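Long-range contacts in 2-oxo-1,2-dihydroquinoline 8-monooxygenase, oxygenase component (Pseudomonas putida, PDB 1Z02), which acts as the oxygenase component of 2-oxo-1,2-dihydroquinoline 8-monooxygenase, using a Rieske [2Fe-2S] cluster and a mononuclear iron: residues V58-I63 and Y437-Q441; H202-F206 and R434-K438; G216-A220 and M262-L266. All blocks are in the same frame, centred on the assembly; numbering follows the deposited sequence.

Contact 1: residues V58-I63 and Y437-Q441; sequences VQGIQI and YKVEQ
This is a buried, water-assisted backbone contact in which the C-terminal tail, extended from Lys438 on after a kink at Tyr437 (phi/psi -132/-56), runs along strand 58-63, an edge strand, within this chain, of a three-stranded antiparallel sheet of the Rieske domain. The two run roughly antiparallel (154° between end-to-end directions), with CA atoms of Gly60 and Val439 5.1 Å apart and those of Ile61 and Lys438 4.9 Å apart. One strong bond fixes this register: Val439 N donates to Gly60 O at 2.9 Å and 171°. Gln59 (t, then p) curls back so that NE2 donates to Gly60 O (3.2 Å) and weakly to Val439 O (3.4 Å); one water joins Gln59 NE2 to Val439 O, another Gly60 N to Val439 O. Tyr437, chi1 t, packs its CZ 3.6 Å from Ile61 CB and its CE1 4.2 Å from Ile63 CG1, while its hydroxyl bonds Ala47 O. With a single direct backbone hydrogen bond, the tail lies irregularly beside an edge strand of the Rieske fold.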
loop_
_atom_site.group_PDB
_atom_site.type_symbol
_atom_site.label_atom_id
_atom_site.label_comp_id
_atom_site.label_asym_id
_atom_site.label_seq_id
_atom_site.Cartn_x
_atom_site.Cartn_y
_atom_site.Cartn_z
ATOM N N VAL A 58 6.566 -26.963 12.937
ATOM C CA VAL A 58 6.303 -25.691 13.600
ATOM C C VAL A 58 5.604 -24.804 12.589
ATOM O O VAL A 58 5.973 -24.789 11.420
ATOM C CB VAL A 58 7.616 -25.013 14.051
ATOM C CG1 VAL A 58 7.327 -23.599 14.582
ATOM C CG2 VAL A 58 8.273 -25.856 15.139
ATOM N N GLN A 59 4.593 -24.067 13.033
ATOM C CA GLN A 59 3.847 -23.202 12.127
ATOM C C GLN A 59 3.329 -21.941 12.815
ATOM O O GLN A 59 2.764 -22.006 13.910
ATOM C CB GLN A 59 2.661 -23.969 11.538
ATOM C CG GLN A 59 1.821 -23.145 10.574
ATOM C CD GLN A 59 2.527 -22.886 9.263
ATOM O OE1 GLN A 59 2.865 -23.820 8.537
ATOM N NE2 GLN A 59 2.751 -21.613 8.945
ATOM N N GLY A 60 3.514 -20.798 12.165
ATOM C CA GLY A 60 3.040 -19.547 12.729
ATOM C C GLY A 60 1.777 -19.059 12.039
ATOM O O GLY A 60 1.630 -19.208 10.818
ATOM N N ILE A 61 0.860 -18.490 12.821
ATOM C CA ILE A 61 -0.403 -17.944 12.322
ATOM C C ILE A 61 -0.686 -16.637 13.061
ATOM O O ILE A 61 0.136 -16.165 13.857
ATOM C CB ILE A 61 -1.593 -18.914 12.581
ATOM C CG1 ILE A 61 -1.746 -19.168 14.082
ATOM C CG2 ILE A 61 -1.367 -20.217 11.856
ATOM C CD1 ILE A 61 -2.853 -20.152 14.427
ATOM N N GLN A 62 -1.840 -16.043 12.790
ATOM C CA GLN A 62 -2.230 -14.808 13.464
ATOM C C GLN A 62 -3.748 -14.783 13.599
ATOM O O GLN A 62 -4.470 -14.933 12.610
ATOM C CB GLN A 62 -1.751 -13.565 12.685
ATOM C CG GLN A 62 -1.849 -12.283 13.513
ATOM C CD GLN A 62 -1.351 -11.039 12.798
ATOM O OE1 GLN A 62 -1.104 -10.020 13.434
ATOM N NE2 GLN A 62 -1.220 -11.107 11.482
ATOM N N ILE A 63 -4.218 -14.603 14.833
ATOM C CA ILE A 63 -5.644 -14.561 15.139
ATOM C C ILE A 63 -5.930 -13.408 16.100
ATOM O O ILE A 63 -5.236 -13.241 17.104
ATOM C CB ILE A 63 -6.121 -15.890 15.784
ATOM C CG1 ILE A 63 -5.933 -17.048 14.794
ATOM C CG2 ILE A 63 -7.596 -15.767 16.183
ATOM C CD1 ILE A 63 -6.205 -18.417 15.399
ATOM N N TYR A 437 -2.265 -15.635 5.935
ATOM C CA TYR A 437 -2.518 -16.150 7.277
ATOM C C TYR A 437 -1.341 -16.946 7.838
ATOM O O TYR A 437 -0.831 -16.639 8.918
ATOM C CB TYR A 437 -3.778 -17.018 7.219
ATOM C CG TYR A 437 -4.109 -17.766 8.488
ATOM C CD1 TYR A 437 -4.409 -17.087 9.668
ATOM C CD2 TYR A 437 -4.137 -19.161 8.502
ATOM C CE1 TYR A 437 -4.732 -17.789 10.833
ATOM C CE2 TYR A 437 -4.457 -19.859 9.647
ATOM C CZ TYR A 437 -4.755 -19.174 10.807
ATOM O OH TYR A 437 -5.108 -19.887 11.931
ATOM N N LYS A 438 -0.912 -17.972 7.101
ATOM C CA LYS A 438 0.209 -18.802 7.531
ATOM C C LYS A 438 1.540 -18.097 7.282
ATOM O O LYS A 438 1.832 -17.678 6.159
ATOM C CB LYS A 438 0.165 -20.149 6.797
ATOM C CG LYS A 438 -1.098 -20.946 7.113
ATOM C CD LYS A 438 -1.268 -22.179 6.224
ATOM C CE LYS A 438 -0.378 -23.326 6.656
ATOM N NZ LYS A 438 -0.704 -24.563 5.877
ATOM N N VAL A 439 2.340 -17.957 8.336
ATOM C CA VAL A 439 3.632 -17.299 8.217
ATOM C C VAL A 439 4.575 -18.083 7.311
ATOM O O VAL A 439 4.752 -19.296 7.476
ATOM C CB VAL A 439 4.293 -17.121 9.603
ATOM C CG1 VAL A 439 5.649 -16.453 9.457
ATOM C CG2 VAL A 439 3.399 -16.290 10.496
ATOM N N GLU A 440 5.169 -17.376 6.349
ATOM C CA GLU A 440 6.097 -17.975 5.394
ATOM C C GLU A 440 7.417 -18.237 6.103
ATOM O O GLU A 440 7.920 -17.380 6.836
ATOM C CB GLU A 440 6.323 -17.024 4.216
ATOM C CG GLU A 440 6.683 -17.731 2.916
ATOM C CD GLU A 440 7.029 -16.764 1.805
ATOM O OE1 GLU A 440 7.121 -17.198 0.638
ATOM O OE2 GLU A 440 7.213 -15.568 2.102
ATOM N N GLN A 441 7.989 -19.415 5.873
ATOM C CA GLN A 441 9.233 -19.766 6.535
ATOM C C GLN A 441 10.545 -19.532 5.797
ATOM O O GLN A 441 10.603 -19.435 4.572
ATOM C CB GLN A 441 9.152 -21.207 7.036
ATOM C CG GLN A 441 7.999 -21.394 8.009
ATOM C CD GLN A 441 7.979 -22.753 8.667
ATOM O OE1 GLN A 441 7.055 -23.073 9.416
ATOM N NE2 GLN A 441 8.998 -23.559 8.400
HETATM O O HOH W 1 1.507 -25.993 8.075
HETATM O O HOH W 2 4.196 -21.672 6.147
HETATM O O HOH W 3 5.434 -20.596 9.924
#

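Contact 2: residues H202-F206 and R434-K438; sequences HRTGF and RPGYK
Here the C-terminal tail crosses the C-terminal end of strand 196-206, an outermost strand of the seven-stranded antiparallel sheet of the Bet v 1-like catalytic domain. The end-to-end directions of 202-206 and 434-437 differ by 132°, and the closest CA pair, Thr204 and Gly436, is 5.9 Å apart, so the strand's side chains, not backbone pairing, make the join. His202, Thr204 and Phe206, every second residue of the strand, point their CA-to-CB bonds toward the tail. Arg434 comes first: its NH2 lies 3.9 Å from Phe206 CE1, and its NH1 forms a salt bridge with Asp431 of the second subunit, placing this end at a trimer interface. Pro435 follows in an extended conformation (-59/143), its CD 3.7 Å from Phe206 CE2; its O sits near the plane of that ring, 3.4 Å from CE2, and 3.8 Å from Thr204 CG2. At Gly436 the backbone stays extended (-135/-158), and its C lies 3.8 Å from Thr204 OG1, a hydroxyl hydrogen-bonded to Glu327. Tyr437, chi1 t, sets its ring obliquely against that of His202 (chi1 p), with planes at 82° and centroids 5.7 Å apart; the closest atoms are Tyr437 CE2 and His202 CE1, at 4.0 Å.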
loop_
_atom_site.group_PDB
_atom_site.type_symbol
_atom_site.label_atom_id
_atom_site.label_comp_id
_atom_site.label_asym_id
_atom_site.label_seq_id
_atom_site.Cartn_x
_atom_site.Cartn_y
_atom_site.Cartn_z
ATOM N N HIS A 202 -9.745 -23.780 4.593
ATOM C CA HIS A 202 -9.808 -22.431 5.133
ATOM C C HIS A 202 -9.009 -21.529 4.192
ATOM O O HIS A 202 -7.924 -21.889 3.730
ATOM C CB HIS A 202 -9.322 -22.372 6.592
ATOM C CG HIS A 202 -7.894 -22.751 6.798
ATOM N ND1 HIS A 202 -6.847 -21.895 6.529
ATOM C CD2 HIS A 202 -7.336 -23.865 7.326
ATOM C CE1 HIS A 202 -5.712 -22.462 6.886
ATOM N NE2 HIS A 202 -5.981 -23.661 7.375
ATOM N N ARG A 203 -9.590 -20.382 3.861
ATOM C CA ARG A 203 -8.954 -19.445 2.949
ATOM C C ARG A 203 -8.995 -18.033 3.495
ATOM O O ARG A 203 -9.992 -17.614 4.080
ATOM C CB ARG A 203 -9.671 -19.469 1.596
ATOM C CG ARG A 203 -9.745 -20.835 0.944
ATOM C CD ARG A 203 -10.618 -20.796 -0.300
ATOM N NE ARG A 203 -12.038 -20.913 0.023
ATOM C CZ ARG A 203 -13.018 -20.783 -0.871
ATOM N NH1 ARG A 203 -12.760 -20.523 -2.132
ATOM N NH2 ARG A 203 -14.272 -20.946 -0.522
ATOM N N THR A 204 -7.915 -17.290 3.284
ATOM C CA THR A 204 -7.850 -15.919 3.757
ATOM C C THR A 204 -8.862 -15.078 2.993
ATOM O O THR A 204 -8.905 -15.101 1.755
ATOM C CB THR A 204 -6.444 -15.328 3.561
ATOM O OG1 THR A 204 -5.483 -16.172 4.203
ATOM C CG2 THR A 204 -6.361 -13.945 4.180
ATOM N N GLY A 205 -9.696 -14.362 3.747
ATOM C CA GLY A 205 -10.702 -13.492 3.163
ATOM C C GLY A 205 -10.230 -12.053 3.257
ATOM O O GLY A 205 -9.610 -11.661 4.244
ATOM N N PHE A 206 -10.506 -11.256 2.235
ATOM C CA PHE A 206 -10.064 -9.869 2.244
ATOM C C PHE A 206 -11.192 -8.944 2.640
ATOM O O PHE A 206 -12.068 -8.642 1.853
ATOM C CB PHE A 206 -9.495 -9.528 0.876
ATOM C CG PHE A 206 -8.473 -10.521 0.419
ATOM C CD1 PHE A 206 -8.817 -11.544 -0.460
ATOM C CD2 PHE A 206 -7.195 -10.504 0.959
ATOM C CE1 PHE A 206 -7.899 -12.544 -0.785
ATOM C CE2 PHE A 206 -6.276 -11.496 0.642
ATOM C CZ PHE A 206 -6.634 -12.522 -0.233
ATOM N N ARG A 434 -0.305 -11.948 -1.877
ATOM C CA ARG A 434 -1.495 -11.342 -1.288
ATOM C C ARG A 434 -1.440 -11.401 0.234
ATOM O O ARG A 434 -0.633 -12.140 0.808
ATOM C CB ARG A 434 -2.746 -12.105 -1.707
ATOM C CG ARG A 434 -3.166 -11.999 -3.150
ATOM C CD ARG A 434 -4.251 -13.028 -3.370
ATOM N NE ARG A 434 -5.022 -12.799 -4.582
ATOM C CZ ARG A 434 -6.167 -13.417 -4.861
ATOM N NH1 ARG A 434 -6.809 -13.148 -5.988
ATOM N NH2 ARG A 434 -6.675 -14.299 -4.008
ATOM N N PRO A 435 -2.295 -10.614 0.911
ATOM C CA PRO A 435 -2.303 -10.649 2.374
ATOM C C PRO A 435 -2.615 -12.104 2.741
ATOM O O PRO A 435 -3.402 -12.754 2.053
ATOM C CB PRO A 435 -3.438 -9.700 2.726
ATOM C CG PRO A 435 -3.335 -8.661 1.666
ATOM C CD PRO A 435 -3.114 -9.494 0.412
ATOM N N GLY A 436 -2.005 -12.619 3.804
ATOM C CA GLY A 436 -2.237 -14.008 4.153
ATOM C C GLY A 436 -2.508 -14.368 5.604
ATOM O O GLY A 436 -2.920 -13.531 6.406
ATOM N N TYR A 437 -2.265 -15.635 5.935
ATOM C CA TYR A 437 -2.518 -16.150 7.277
ATOM C C TYR A 437 -1.341 -16.946 7.838
ATOM O O TYR A 437 -0.831 -16.639 8.918
ATOM C CB TYR A 437 -3.778 -17.018 7.219
ATOM C CG TYR A 437 -4.109 -17.766 8.488
ATOM C CD1 TYR A 437 -4.409 -17.087 9.668
ATOM C CD2 TYR A 437 -4.137 -19.161 8.502
ATOM C CE1 TYR A 437 -4.732 -17.789 10.833
ATOM C CE2 TYR A 437 -4.457 -19.859 9.647
ATOM C CZ TYR A 437 -4.755 -19.174 10.807
ATOM O OH TYR A 437 -5.108 -19.887 11.931
ATOM N N LYS A 438 -0.912 -17.972 7.101
ATOM C CA LYS A 438 0.209 -18.802 7.531
ATOM C C LYS A 438 1.540 -18.097 7.282
ATOM O O LYS A 438 1.832 -17.678 6.159
ATOM C CB LYS A 438 0.165 -20.149 6.797
ATOM C CG LYS A 438 -1.098 -20.946 7.113
ATOM C CD LYS A 438 -1.268 -22.179 6.224
ATOM C CE LYS A 438 -0.378 -23.326 6.656
ATOM N NZ LYS A 438 -0.704 -24.563 5.877
#

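Contact 3: residues G216-A220 and M262-L266; sequences GFDNA and MMQWL
Long side chains bridge an unusually wide backbone gap here: the nearest CA pairs, Asn219 with Leu266 and Phe217 with Gln264, are 9.3 and 9.4 Å apart, and only 190 Å² is buried. Met262, Gln264 and Leu266 direct their CA-to-CB bonds toward the loop, which answers with Phe217 and Asn219. Phe217 (chi1 p) brings CE1 to 4.1 Å from CE of Met262 (p, then t), an apolar touch. The side-chain amides of Asn219 and Gln264, both chi1 m, face each other. Past the strand, Trp265 centres an inverse gamma turn. The loop leads to the iron ligand His221, with the Phe217 side chain about 9 Å from the iron. Asp218 OD2 bonds weakly to His221 ND1, and OD1 is hydrogen-bonded to NE2 of the cluster ligand His108 of the second subunit, the bridge through which, as in other Rieske oxygenases, electrons probably pass. The loop joining helices 209-216 and 222-225 thus packs on the end of strand 261-264, beside helix 392-404, where Trp397 meets Phe217 edge-to-face.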
loop_
_atom_site.group_PDB
_atom_site.type_symbol
_atom_site.label_atom_id
_atom_site.label_comp_id
_atom_site.label_asym_id
_atom_site.label_seq_id
_atom_site.Cartn_x
_atom_site.Cartn_y
_atom_site.Cartn_z
ATOM N N GLY A 216 -22.603 -15.322 6.315
ATOM C CA GLY A 216 -22.680 -16.749 6.565
ATOM C C GLY A 216 -24.051 -17.270 6.943
ATOM O O GLY A 216 -24.452 -18.331 6.469
ATOM N N PHE A 217 -24.771 -16.546 7.796
ATOM C CA PHE A 217 -26.098 -16.988 8.220
ATOM C C PHE A 217 -27.234 -16.117 7.698
ATOM O O PHE A 217 -28.327 -16.117 8.260
ATOM C CB PHE A 217 -26.162 -17.102 9.752
ATOM C CG PHE A 217 -25.981 -15.798 10.484
ATOM C CD1 PHE A 217 -27.082 -14.999 10.802
ATOM C CD2 PHE A 217 -24.707 -15.391 10.890
ATOM C CE1 PHE A 217 -26.920 -13.815 11.511
ATOM C CE2 PHE A 217 -24.527 -14.208 11.601
ATOM C CZ PHE A 217 -25.636 -13.416 11.916
ATOM N N ASP A 218 -26.973 -15.396 6.611
ATOM C CA ASP A 218 -27.984 -14.546 5.988
ATOM C C ASP A 218 -29.050 -15.456 5.361
ATOM O O ASP A 218 -28.718 -16.396 4.635
ATOM C CB ASP A 218 -27.348 -13.677 4.905
ATOM C CG ASP A 218 -28.342 -12.739 4.271
ATOM O OD1 ASP A 218 -28.551 -11.640 4.814
ATOM O OD2 ASP A 218 -28.933 -13.116 3.240
ATOM N N ASN A 219 -30.324 -15.173 5.632
ATOM C CA ASN A 219 -31.404 -16.003 5.112
ATOM C C ASN A 219 -31.974 -15.563 3.780
ATOM O O ASN A 219 -32.608 -16.362 3.101
ATOM C CB ASN A 219 -32.553 -16.082 6.121
ATOM C CG ASN A 219 -32.079 -16.458 7.504
ATOM O OD1 ASN A 219 -31.324 -17.411 7.675
ATOM N ND2 ASN A 219 -32.526 -15.712 8.506
ATOM N N ALA A 220 -31.746 -14.317 3.382
ATOM C CA ALA A 220 -32.338 -13.842 2.138
ATOM C C ALA A 220 -31.388 -13.294 1.065
ATOM O O ALA A 220 -31.264 -12.083 0.923
ATOM C CB ALA A 220 -33.395 -12.798 2.473
ATOM N N MET A 262 -27.680 -17.963 18.903
ATOM C CA MET A 262 -29.078 -17.968 18.500
ATOM C C MET A 262 -29.355 -19.084 17.505
ATOM O O MET A 262 -28.508 -19.422 16.673
ATOM C CB MET A 262 -29.449 -16.628 17.860
ATOM C CG MET A 262 -28.632 -16.305 16.621
ATOM S SD MET A 262 -28.911 -14.654 15.973
ATOM C CE MET A 262 -29.606 -14.989 14.397
ATOM N N MET A 263 -30.549 -19.655 17.617
ATOM C CA MET A 263 -31.006 -20.722 16.739
ATOM C C MET A 263 -32.171 -20.167 15.932
ATOM O O MET A 263 -33.138 -19.668 16.502
ATOM C CB MET A 263 -31.484 -21.924 17.563
ATOM C CG MET A 263 -32.226 -22.987 16.766
ATOM S SD MET A 263 -31.115 -24.138 15.970
ATOM C CE MET A 263 -30.608 -23.303 14.746
ATOM N N GLN A 264 -32.077 -20.247 14.611
ATOM C CA GLN A 264 -33.144 -19.754 13.753
ATOM C C GLN A 264 -34.118 -20.886 13.433
ATOM O O GLN A 264 -33.721 -21.935 12.913
ATOM C CB GLN A 264 -32.547 -19.167 12.479
ATOM C CG GLN A 264 -31.534 -18.066 12.751
ATOM C CD GLN A 264 -31.129 -17.329 11.507
ATOM O OE1 GLN A 264 -30.456 -17.872 10.631
ATOM N NE2 GLN A 264 -31.553 -16.080 11.410
ATOM N N TRP A 265 -35.392 -20.666 13.760
ATOM C CA TRP A 265 -36.428 -21.670 13.532
ATOM C C TRP A 265 -36.805 -21.777 12.057
ATOM O O TRP A 265 -37.904 -21.390 11.655
ATOM C CB TRP A 265 -37.681 -21.356 14.366
ATOM C CG TRP A 265 -37.450 -21.283 15.842
ATOM C CD1 TRP A 265 -37.539 -20.172 16.624
ATOM C CD2 TRP A 265 -37.125 -22.364 16.720
ATOM N NE1 TRP A 265 -37.294 -20.491 17.937
ATOM C CE2 TRP A 265 -37.037 -21.835 18.024
ATOM C CE3 TRP A 265 -36.902 -23.736 16.535
ATOM C CZ2 TRP A 265 -36.734 -22.626 19.144
ATOM C CZ3 TRP A 265 -36.600 -24.526 17.651
ATOM C CH2 TRP A 265 -36.521 -23.966 18.936
ATOM N N LEU A 266 -35.884 -22.296 11.251
ATOM C CA LEU A 266 -36.140 -22.450 9.830
ATOM C C LEU A 266 -37.053 -23.638 9.581
ATOM O O LEU A 266 -37.045 -24.619 10.330
ATOM C CB LEU A 266 -34.829 -22.625 9.057
ATOM C CG LEU A 266 -33.841 -21.461 9.119
ATOM C CD1 LEU A 266 -32.762 -21.691 8.083
ATOM C CD2 LEU A 266 -34.560 -20.146 8.841
#

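Overall arrangement
From the N terminus, the chain first supplies strand 58-63 in the Rieske domain, then segment 202-206 on strand 196-206 in the catalytic domain, whose partners arrive only at the C-terminal tail. Contacts 1 and 2 therefore close long loops, their segments separated by 374 and 228 residues at the closest ends, and the loop of contact 2 lies within that of contact 1. They share Tyr437 and Lys438, so one tail ties both domains together. Contact 3, its segments 42 residues apart, closes a short loop inside both others and across the chain's centre, tying the loop after helix 209-216 to strand 261-264 within the catalytic domain. Contacts 2 and 3 reach the same seven-stranded sheet, and both touch the second subunit.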